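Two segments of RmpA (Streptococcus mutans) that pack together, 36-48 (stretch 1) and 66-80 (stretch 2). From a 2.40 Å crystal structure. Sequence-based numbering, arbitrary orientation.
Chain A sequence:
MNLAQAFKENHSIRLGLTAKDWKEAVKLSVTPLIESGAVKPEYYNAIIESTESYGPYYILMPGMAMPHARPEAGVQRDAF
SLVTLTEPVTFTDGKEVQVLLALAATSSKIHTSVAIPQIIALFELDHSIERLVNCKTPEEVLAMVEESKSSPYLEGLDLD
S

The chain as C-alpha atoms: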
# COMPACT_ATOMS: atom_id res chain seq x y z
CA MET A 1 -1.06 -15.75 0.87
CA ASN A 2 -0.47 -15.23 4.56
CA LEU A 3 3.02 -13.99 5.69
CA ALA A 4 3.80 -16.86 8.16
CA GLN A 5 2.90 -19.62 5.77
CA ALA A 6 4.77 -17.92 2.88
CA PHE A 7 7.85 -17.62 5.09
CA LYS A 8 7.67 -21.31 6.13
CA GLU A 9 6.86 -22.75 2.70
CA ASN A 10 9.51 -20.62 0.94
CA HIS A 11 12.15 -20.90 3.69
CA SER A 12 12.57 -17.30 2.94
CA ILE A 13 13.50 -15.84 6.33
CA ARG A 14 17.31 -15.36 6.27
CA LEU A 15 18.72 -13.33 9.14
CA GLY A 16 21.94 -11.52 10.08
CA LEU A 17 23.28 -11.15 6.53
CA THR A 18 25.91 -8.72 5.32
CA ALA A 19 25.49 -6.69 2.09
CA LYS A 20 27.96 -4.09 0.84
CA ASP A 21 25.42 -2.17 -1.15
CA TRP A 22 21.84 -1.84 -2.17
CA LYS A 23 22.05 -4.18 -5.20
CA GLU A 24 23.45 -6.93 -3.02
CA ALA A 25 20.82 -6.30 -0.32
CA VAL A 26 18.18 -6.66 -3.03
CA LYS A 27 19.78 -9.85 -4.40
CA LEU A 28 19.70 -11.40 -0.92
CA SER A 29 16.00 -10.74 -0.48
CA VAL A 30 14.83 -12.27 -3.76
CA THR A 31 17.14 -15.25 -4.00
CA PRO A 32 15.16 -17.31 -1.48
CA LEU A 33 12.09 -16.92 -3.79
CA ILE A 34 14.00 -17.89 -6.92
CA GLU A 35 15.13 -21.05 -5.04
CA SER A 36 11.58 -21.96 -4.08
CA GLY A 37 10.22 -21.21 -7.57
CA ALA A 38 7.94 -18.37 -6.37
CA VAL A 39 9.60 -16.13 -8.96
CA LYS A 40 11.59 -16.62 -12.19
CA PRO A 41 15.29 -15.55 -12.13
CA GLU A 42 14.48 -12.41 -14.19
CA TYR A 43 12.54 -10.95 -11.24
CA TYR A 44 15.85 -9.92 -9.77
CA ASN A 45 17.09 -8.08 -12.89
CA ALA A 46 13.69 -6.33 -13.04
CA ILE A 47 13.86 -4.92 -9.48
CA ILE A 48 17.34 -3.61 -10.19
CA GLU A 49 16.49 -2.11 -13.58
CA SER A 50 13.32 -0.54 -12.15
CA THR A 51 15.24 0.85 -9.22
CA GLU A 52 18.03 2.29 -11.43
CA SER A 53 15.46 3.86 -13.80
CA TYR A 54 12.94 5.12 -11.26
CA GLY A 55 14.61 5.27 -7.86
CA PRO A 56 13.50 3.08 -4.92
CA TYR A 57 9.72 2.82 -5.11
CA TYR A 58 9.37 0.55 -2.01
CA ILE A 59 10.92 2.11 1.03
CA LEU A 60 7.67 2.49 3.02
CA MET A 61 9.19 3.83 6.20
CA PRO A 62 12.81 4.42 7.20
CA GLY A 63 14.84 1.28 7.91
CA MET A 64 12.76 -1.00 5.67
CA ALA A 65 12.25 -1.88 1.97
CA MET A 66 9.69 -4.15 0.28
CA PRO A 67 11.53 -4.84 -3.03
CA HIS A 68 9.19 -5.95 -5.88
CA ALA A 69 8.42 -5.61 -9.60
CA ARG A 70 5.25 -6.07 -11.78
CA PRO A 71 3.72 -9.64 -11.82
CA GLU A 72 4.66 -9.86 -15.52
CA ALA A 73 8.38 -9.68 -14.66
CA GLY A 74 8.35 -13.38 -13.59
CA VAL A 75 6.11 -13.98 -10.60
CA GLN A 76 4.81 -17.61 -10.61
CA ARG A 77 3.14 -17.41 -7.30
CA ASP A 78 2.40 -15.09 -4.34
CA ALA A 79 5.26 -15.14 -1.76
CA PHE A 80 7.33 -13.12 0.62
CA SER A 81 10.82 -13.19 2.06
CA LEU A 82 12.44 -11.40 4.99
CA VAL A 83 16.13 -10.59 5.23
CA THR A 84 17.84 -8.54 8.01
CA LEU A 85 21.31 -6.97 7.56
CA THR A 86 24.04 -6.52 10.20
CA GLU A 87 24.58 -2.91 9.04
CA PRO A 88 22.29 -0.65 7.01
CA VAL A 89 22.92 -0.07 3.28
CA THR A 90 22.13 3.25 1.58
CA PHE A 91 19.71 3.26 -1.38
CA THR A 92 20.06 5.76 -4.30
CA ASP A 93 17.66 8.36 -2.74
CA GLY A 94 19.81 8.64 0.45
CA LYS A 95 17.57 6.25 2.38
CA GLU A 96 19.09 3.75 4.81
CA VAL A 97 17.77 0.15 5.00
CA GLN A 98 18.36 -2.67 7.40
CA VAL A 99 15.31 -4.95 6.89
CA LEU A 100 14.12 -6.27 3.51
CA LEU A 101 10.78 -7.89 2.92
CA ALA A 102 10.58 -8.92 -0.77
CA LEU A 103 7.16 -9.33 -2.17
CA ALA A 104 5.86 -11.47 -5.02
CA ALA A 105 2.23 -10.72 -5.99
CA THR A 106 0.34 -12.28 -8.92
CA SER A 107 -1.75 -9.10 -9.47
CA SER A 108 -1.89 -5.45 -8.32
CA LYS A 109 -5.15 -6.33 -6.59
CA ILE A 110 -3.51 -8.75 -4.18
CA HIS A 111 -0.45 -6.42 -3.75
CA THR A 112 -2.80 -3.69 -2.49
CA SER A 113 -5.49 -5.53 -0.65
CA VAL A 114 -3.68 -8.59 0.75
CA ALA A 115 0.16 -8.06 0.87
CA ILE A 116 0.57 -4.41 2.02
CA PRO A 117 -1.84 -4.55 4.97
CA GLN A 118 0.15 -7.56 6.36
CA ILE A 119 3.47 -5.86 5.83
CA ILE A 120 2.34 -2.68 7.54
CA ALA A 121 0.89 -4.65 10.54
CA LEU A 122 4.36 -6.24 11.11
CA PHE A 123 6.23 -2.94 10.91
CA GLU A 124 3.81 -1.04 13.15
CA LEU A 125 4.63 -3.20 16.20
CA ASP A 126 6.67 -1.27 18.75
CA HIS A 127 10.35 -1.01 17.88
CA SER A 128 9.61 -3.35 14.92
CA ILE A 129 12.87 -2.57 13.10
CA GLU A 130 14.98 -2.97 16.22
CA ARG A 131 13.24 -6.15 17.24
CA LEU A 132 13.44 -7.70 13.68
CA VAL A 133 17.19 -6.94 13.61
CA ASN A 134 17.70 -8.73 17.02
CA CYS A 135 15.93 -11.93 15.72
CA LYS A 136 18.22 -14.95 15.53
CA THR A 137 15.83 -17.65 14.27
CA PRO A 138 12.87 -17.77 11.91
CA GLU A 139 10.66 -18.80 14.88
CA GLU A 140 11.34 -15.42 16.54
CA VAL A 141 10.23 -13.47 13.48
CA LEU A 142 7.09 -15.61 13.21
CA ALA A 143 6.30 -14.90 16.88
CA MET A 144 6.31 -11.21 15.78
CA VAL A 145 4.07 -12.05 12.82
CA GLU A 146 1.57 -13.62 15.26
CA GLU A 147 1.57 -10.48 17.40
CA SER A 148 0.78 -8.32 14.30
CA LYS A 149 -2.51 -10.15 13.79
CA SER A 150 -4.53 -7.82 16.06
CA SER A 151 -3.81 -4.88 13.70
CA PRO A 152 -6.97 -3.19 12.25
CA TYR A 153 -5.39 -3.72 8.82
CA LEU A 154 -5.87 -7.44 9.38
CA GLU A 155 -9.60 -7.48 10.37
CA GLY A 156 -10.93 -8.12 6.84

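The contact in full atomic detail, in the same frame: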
# COMPACT_ATOMS: atom_id res chain seq x y z
N SER A 36 12.83 -21.25 -4.19
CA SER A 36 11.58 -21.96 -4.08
C SER A 36 10.77 -22.04 -5.34
O SER A 36 9.82 -22.80 -5.36
CB SER A 36 10.74 -21.38 -2.94
OG SER A 36 10.32 -20.09 -3.25
N GLY A 37 11.09 -21.27 -6.38
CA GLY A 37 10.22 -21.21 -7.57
C GLY A 37 9.02 -20.26 -7.46
O GLY A 37 8.16 -20.23 -8.33
N ALA A 38 8.96 -19.42 -6.42
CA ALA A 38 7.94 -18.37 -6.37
C ALA A 38 8.11 -17.37 -7.51
O ALA A 38 7.13 -16.91 -8.07
CB ALA A 38 7.94 -17.67 -5.04
N VAL A 39 9.36 -17.04 -7.85
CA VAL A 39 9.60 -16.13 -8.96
C VAL A 39 10.61 -16.74 -9.95
O VAL A 39 11.40 -17.59 -9.58
CB VAL A 39 10.10 -14.73 -8.51
CG1 VAL A 39 9.08 -14.03 -7.71
CG2 VAL A 39 11.47 -14.80 -7.73
N LYS A 40 10.55 -16.30 -11.22
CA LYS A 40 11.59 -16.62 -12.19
C LYS A 40 12.85 -15.82 -11.85
O LYS A 40 12.75 -14.81 -11.14
CB LYS A 40 11.13 -16.31 -13.61
CG LYS A 40 10.06 -17.29 -14.15
CD LYS A 40 9.64 -16.91 -15.57
CE LYS A 40 8.32 -17.62 -16.01
NZ LYS A 40 7.87 -17.37 -17.46
N PRO A 41 14.02 -16.27 -12.31
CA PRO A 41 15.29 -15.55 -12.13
C PRO A 41 15.29 -14.06 -12.58
O PRO A 41 15.99 -13.27 -11.98
CB PRO A 41 16.27 -16.37 -13.00
CG PRO A 41 15.71 -17.72 -12.98
CD PRO A 41 14.23 -17.57 -12.98
N GLU A 42 14.51 -13.72 -13.61
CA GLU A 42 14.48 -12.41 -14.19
C GLU A 42 13.92 -11.39 -13.24
O GLU A 42 14.10 -10.22 -13.48
CB GLU A 42 13.58 -12.39 -15.44
CG GLU A 42 12.11 -12.73 -15.16
CD GLU A 42 11.25 -12.88 -16.42
OE1 GLU A 42 11.21 -11.93 -17.26
OE2 GLU A 42 10.61 -13.97 -16.57
N TYR A 43 13.18 -11.83 -12.23
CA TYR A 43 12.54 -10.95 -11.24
C TYR A 43 13.55 -10.04 -10.55
O TYR A 43 13.30 -8.88 -10.35
CB TYR A 43 11.79 -11.78 -10.16
CG TYR A 43 10.76 -10.98 -9.37
CD1 TYR A 43 9.66 -10.36 -10.01
CD2 TYR A 43 10.87 -10.83 -7.99
CE1 TYR A 43 8.72 -9.63 -9.27
CE2 TYR A 43 9.94 -10.14 -7.26
CZ TYR A 43 8.88 -9.53 -7.90
OH TYR A 43 7.97 -8.85 -7.14
N TYR A 44 14.69 -10.61 -10.25
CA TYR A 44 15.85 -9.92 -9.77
C TYR A 44 16.35 -8.80 -10.67
O TYR A 44 16.49 -7.67 -10.20
CB TYR A 44 16.95 -10.97 -9.49
CG TYR A 44 18.32 -10.40 -9.22
CD1 TYR A 44 18.57 -9.55 -8.14
CD2 TYR A 44 19.36 -10.73 -10.05
CE1 TYR A 44 19.86 -9.02 -7.93
CE2 TYR A 44 20.62 -10.23 -9.85
CZ TYR A 44 20.87 -9.38 -8.81
OH TYR A 44 22.17 -8.94 -8.70
N ASN A 45 16.62 -9.09 -11.94
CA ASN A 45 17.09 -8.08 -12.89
C ASN A 45 16.05 -6.96 -12.98
O ASN A 45 16.41 -5.78 -13.05
CB ASN A 45 17.36 -8.71 -14.29
CG ASN A 45 17.77 -7.65 -15.36
OD1 ASN A 45 16.96 -7.20 -16.16
ND2 ASN A 45 19.04 -7.26 -15.37
N ALA A 46 14.77 -7.33 -12.97
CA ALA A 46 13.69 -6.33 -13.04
C ALA A 46 13.69 -5.32 -11.89
O ALA A 46 13.43 -4.14 -12.12
CB ALA A 46 12.33 -6.99 -13.16
N ILE A 47 13.95 -5.78 -10.67
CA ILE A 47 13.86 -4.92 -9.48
C ILE A 47 14.98 -3.94 -9.63
O ILE A 47 14.77 -2.75 -9.44
CB ILE A 47 13.94 -5.74 -8.14
CG1 ILE A 47 12.61 -6.41 -7.84
CG2 ILE A 47 14.18 -4.85 -6.96
CD1 ILE A 47 12.77 -7.65 -6.90
N ILE A 48 16.16 -4.45 -10.03
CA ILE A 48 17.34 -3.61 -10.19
C ILE A 48 17.19 -2.61 -11.29
O ILE A 48 17.45 -1.44 -11.09
CB ILE A 48 18.67 -4.46 -10.32
CG1 ILE A 48 19.02 -5.12 -8.96
CG2 ILE A 48 19.82 -3.60 -10.83
CD1 ILE A 48 20.41 -5.54 -8.86
N MET A 66 10.39 -2.99 0.84
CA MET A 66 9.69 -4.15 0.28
C MET A 66 9.95 -4.30 -1.22
O MET A 66 9.08 -4.01 -2.03
CB MET A 66 8.18 -4.11 0.57
CG MET A 66 7.65 -2.75 0.60
SD MET A 66 5.86 -2.71 0.67
CE MET A 66 5.48 -3.22 -1.04
N PRO A 67 11.16 -4.78 -1.61
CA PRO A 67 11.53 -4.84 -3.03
C PRO A 67 10.55 -5.73 -3.84
O PRO A 67 10.19 -6.84 -3.38
CB PRO A 67 12.91 -5.48 -3.02
CG PRO A 67 13.35 -5.55 -1.59
CD PRO A 67 12.16 -5.40 -0.73
N HIS A 68 10.09 -5.23 -4.98
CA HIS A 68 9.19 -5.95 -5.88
C HIS A 68 9.23 -5.35 -7.30
O HIS A 68 9.82 -4.29 -7.55
CB HIS A 68 7.76 -5.92 -5.38
CG HIS A 68 7.16 -4.55 -5.36
ND1 HIS A 68 7.55 -3.59 -4.46
CD2 HIS A 68 6.21 -3.99 -6.13
CE1 HIS A 68 6.88 -2.47 -4.68
NE2 HIS A 68 6.07 -2.68 -5.71
N ALA A 69 8.59 -6.05 -8.23
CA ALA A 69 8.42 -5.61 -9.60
C ALA A 69 6.98 -6.02 -9.99
O ALA A 69 6.27 -6.63 -9.19
CB ALA A 69 9.45 -6.27 -10.47
N ARG A 70 6.57 -5.69 -11.22
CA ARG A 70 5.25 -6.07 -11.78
C ARG A 70 5.14 -7.60 -11.79
O ARG A 70 6.16 -8.24 -11.92
CB ARG A 70 5.09 -5.57 -13.24
CG ARG A 70 5.40 -4.07 -13.48
CD ARG A 70 4.92 -3.60 -14.88
NE ARG A 70 5.55 -4.29 -16.03
CZ ARG A 70 5.14 -4.17 -17.32
NH1 ARG A 70 4.10 -3.37 -17.63
NH2 ARG A 70 5.75 -4.84 -18.31
N PRO A 71 3.92 -8.18 -11.65
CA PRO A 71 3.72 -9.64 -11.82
C PRO A 71 4.29 -10.19 -13.13
O PRO A 71 4.82 -11.29 -13.12
CB PRO A 71 2.21 -9.81 -11.80
CG PRO A 71 1.72 -8.65 -11.01
CD PRO A 71 2.65 -7.51 -11.28
N GLU A 72 4.24 -9.41 -14.20
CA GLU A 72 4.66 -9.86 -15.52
C GLU A 72 6.16 -10.09 -15.60
O GLU A 72 6.61 -10.82 -16.45
CB GLU A 72 4.27 -8.86 -16.64
CG GLU A 72 2.75 -8.69 -16.79
CD GLU A 72 2.16 -7.80 -15.69
OE1 GLU A 72 2.99 -7.15 -15.00
OE2 GLU A 72 0.91 -7.77 -15.51
N ALA A 73 6.92 -9.45 -14.73
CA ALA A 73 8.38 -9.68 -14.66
C ALA A 73 8.78 -11.01 -13.96
O ALA A 73 9.83 -11.11 -13.38
CB ALA A 73 9.06 -8.46 -14.00
N GLY A 74 7.94 -12.03 -14.00
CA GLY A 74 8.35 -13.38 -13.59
C GLY A 74 7.85 -13.90 -12.25
O GLY A 74 8.47 -14.83 -11.69
N VAL A 75 6.74 -13.38 -11.75
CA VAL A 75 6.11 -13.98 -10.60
C VAL A 75 5.30 -15.20 -11.06
O VAL A 75 4.49 -15.07 -11.98
CB VAL A 75 5.21 -12.96 -9.82
CG1 VAL A 75 4.46 -13.65 -8.63
CG2 VAL A 75 6.05 -11.70 -9.35
N GLN A 76 5.55 -16.37 -10.44
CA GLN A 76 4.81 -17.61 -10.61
C GLN A 76 3.77 -17.72 -9.56
O GLN A 76 2.69 -18.19 -9.80
CB GLN A 76 5.70 -18.83 -10.42
CG GLN A 76 7.04 -18.82 -11.15
CD GLN A 76 6.94 -19.33 -12.53
OE1 GLN A 76 6.00 -18.98 -13.27
NE2 GLN A 76 7.89 -20.18 -12.92
N ARG A 77 4.13 -17.35 -8.35
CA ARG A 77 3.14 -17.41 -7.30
C ARG A 77 3.42 -16.38 -6.21
O ARG A 77 4.54 -15.85 -6.12
CB ARG A 77 3.05 -18.84 -6.75
CG ARG A 77 4.29 -19.29 -6.06
CD ARG A 77 4.03 -20.65 -5.46
NE ARG A 77 4.88 -20.84 -4.29
CZ ARG A 77 6.00 -21.55 -4.31
NH1 ARG A 77 6.39 -22.16 -5.47
NH2 ARG A 77 6.70 -21.68 -3.17
N ASP A 78 2.37 -16.11 -5.42
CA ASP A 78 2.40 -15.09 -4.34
C ASP A 78 3.37 -15.55 -3.23
O ASP A 78 3.34 -16.68 -2.83
CB ASP A 78 1.00 -14.87 -3.75
CG ASP A 78 0.09 -14.18 -4.69
OD1 ASP A 78 0.38 -13.04 -5.15
OD2 ASP A 78 -0.93 -14.80 -5.02
N ALA A 79 4.27 -14.70 -2.79
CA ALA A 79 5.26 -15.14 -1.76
C ALA A 79 5.93 -13.94 -1.22
O ALA A 79 5.83 -12.86 -1.82
CB ALA A 79 6.29 -16.11 -2.34
N PHE A 80 6.59 -14.13 -0.08
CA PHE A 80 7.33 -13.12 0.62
C PHE A 80 8.64 -13.71 1.09
O PHE A 80 8.71 -14.89 1.33
CB PHE A 80 6.60 -12.68 1.89
CG PHE A 80 5.23 -12.13 1.69
CD1 PHE A 80 4.11 -12.96 1.79
CD2 PHE A 80 5.03 -10.76 1.47
CE1 PHE A 80 2.82 -12.44 1.64
CE2 PHE A 80 3.71 -10.22 1.34
CZ PHE A 80 2.64 -11.06 1.44

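Two kinds of contact join these stretches: a short backbone bridge at Val39 and Val75, and side-chain packing beneath the helix that carries Tyr43, Ala46 and Ile47. At the bridge, Lys40 N donates to Gly74 O (2.6 Å), while Ala38 O accepts from both Gln76 N (2.9 Å) and Arg77 N (3.0 Å). Gly74 suits its place twice over: its positive phi would jam a CB against the preceding carbonyl, and that CB would lie 2.8 Å from Glu42 CG.

Tyr43 dominates the packing. Its CB points sideways, but the t rotamer (chi1 -162°) carries the ring across to stretch 2, where CE1 meets Val75 CG2 at 3.4 Å and Ala69 CB at 3.6 Å. The phenol then ends in a polar contact, Ala69 N donating to Tyr43 OH (3.1 Å). A tyrosine thus supplies both apolar surface and an acceptor for a backbone amide.

One turn on, small side chains allow close approach: Ala46 CB lies 3.7 Å from Ala73 CB and 4.0 Å from Ala69 CB. Ile47, chi1 m and chi2 t, sets CG1 4.1 Å from Ala69 CB and CG2 4.2 Å from Pro67 CB.

Arg77 starts sideways with chi1 p, yet its extended chi2 and chi3 bring NH1 within 3.5 Å of Ser36 O, a weak hydrogen bond.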